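Local coordinates for hypothetical protein XCC0632 (Xanthomonas campestris pv. campestris, PDB 2IQI) that is of unknown function but is probably the auxiliary lipoprotein component of an ABC-type transport system, at residues A[37-40]-A[41-45]. Sequence-based numbering, arbitrary orientation.
Sequences PSAA and RIIDS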
# COMPACT_ATOMS: atom_id res chain seq x y z
N PRO A 37 5.70 7.30 -1.14
CA PRO A 37 6.33 5.97 -1.13
C PRO A 37 7.51 5.96 -2.06
O PRO A 37 7.52 6.69 -3.07
CB PRO A 37 5.24 5.07 -1.68
CG PRO A 37 3.96 5.80 -1.33
CD PRO A 37 4.29 7.22 -1.58
N SER A 38 8.52 5.19 -1.73
CA SER A 38 9.69 5.10 -2.57
C SER A 38 9.72 3.70 -3.19
O SER A 38 9.11 2.77 -2.62
CB SER A 38 10.97 5.46 -1.81
OG SER A 38 11.17 4.59 -0.72
N ALA A 39 10.40 3.56 -4.34
CA ALA A 39 10.39 2.33 -5.12
C ALA A 39 11.28 2.38 -6.35
O ALA A 39 11.50 3.43 -6.91
CB ALA A 39 8.96 2.00 -5.55
N ALA A 40 11.74 1.22 -6.81
CA ALA A 40 12.40 1.13 -8.11
C ALA A 40 11.48 1.60 -9.23
O ALA A 40 10.24 1.42 -9.16
CB ALA A 40 12.86 -0.25 -8.36
N ARG A 41 12.08 2.21 -10.26
CA ARG A 41 11.34 2.74 -11.42
C ARG A 41 10.35 1.77 -12.05
O ARG A 41 9.32 2.18 -12.55
CB ARG A 41 12.30 3.27 -12.49
CG ARG A 41 12.27 4.77 -12.58
CD ARG A 41 13.47 5.31 -13.33
NE ARG A 41 13.72 6.68 -12.88
CZ ARG A 41 14.40 7.61 -13.57
NH1 ARG A 41 14.91 7.32 -14.77
NH2 ARG A 41 14.56 8.82 -13.05
N ILE A 42 10.70 0.49 -12.01
CA ILE A 42 9.87 -0.57 -12.54
C ILE A 42 8.50 -0.71 -11.79
O ILE A 42 7.48 -1.06 -12.40
CB ILE A 42 10.70 -1.88 -12.59
CG1 ILE A 42 10.06 -2.93 -13.51
CG2 ILE A 42 11.00 -2.43 -11.18
CD1 ILE A 42 11.09 -3.93 -14.11
N ILE A 43 8.49 -0.42 -10.48
CA ILE A 43 7.27 -0.47 -9.68
C ILE A 43 6.52 0.84 -9.85
O ILE A 43 5.29 0.90 -9.91
CB ILE A 43 7.60 -0.60 -8.19
CG1 ILE A 43 8.12 -2.00 -7.85
CG2 ILE A 43 6.39 -0.25 -7.32
CD1 ILE A 43 8.41 -2.17 -6.37
N ASP A 44 7.31 1.91 -9.91
CA ASP A 44 6.81 3.26 -9.93
C ASP A 44 6.48 3.71 -11.35
O ASP A 44 6.78 4.85 -11.73
CB ASP A 44 7.90 4.16 -9.35
CG ASP A 44 7.37 5.46 -8.84
OD1 ASP A 44 6.13 5.56 -8.63
OD2 ASP A 44 8.20 6.37 -8.66
N SER A 45 5.93 2.80 -12.14
CA SER A 45 5.47 3.13 -13.46
C SER A 45 3.95 2.90 -13.47
O SER A 45 3.39 2.31 -12.53
CB SER A 45 6.18 2.24 -14.47
OG SER A 45 5.42 1.06 -14.71
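The carbonyl group of Ala40 is the flat group on which Ile43 and Asp44 converge. Asp44 N approaches its O within the carbonyl plane, at 3.1 Å from Asp44 N to Ala40 O, and this bond is fairly straight, with an N-H...O angle of 156°. Ile43 N comes from above the same plane, 46° out of it, and makes a more bent bond of 2.9 Å from Ile43 N to Ala40 O. One oxygen thus accepts two backbone N-H groups, three and four residues further on. The shorter step closes a beta turn over Ala40 to Ile43, the longer one adds an alpha-like link, and Arg41 to Ile43 keep helical backbone angles for this single turn.

Two methyl contacts accompany the turn. Ala39 CB meets Ile43 CG2 at 3.8 Å: Ile43 chi1 of -73° sets CG1 beside the backbone N and turns CG2 anti to that N, toward Ala39. More loosely, Ala40 CB touches Ile42 CG2 at 4.0 Å on the exposed part of the turn. The carboxylate of Asp44 points its OD1 to a hydrogen bond with Thr70 OG1, in helix 69-82.

The whole turn belongs to the connection from strand 31-34 to strand 49-51. Before it, Ser38 pairs through its backbone with Ile105 and Val107 of strand 101-110. Buried Ile43 packs on Val107 and Phe110 of that strand, whereas Ala39 reaches both Val107 and Thr70, bringing the turn against the sheet and against helix 69-82.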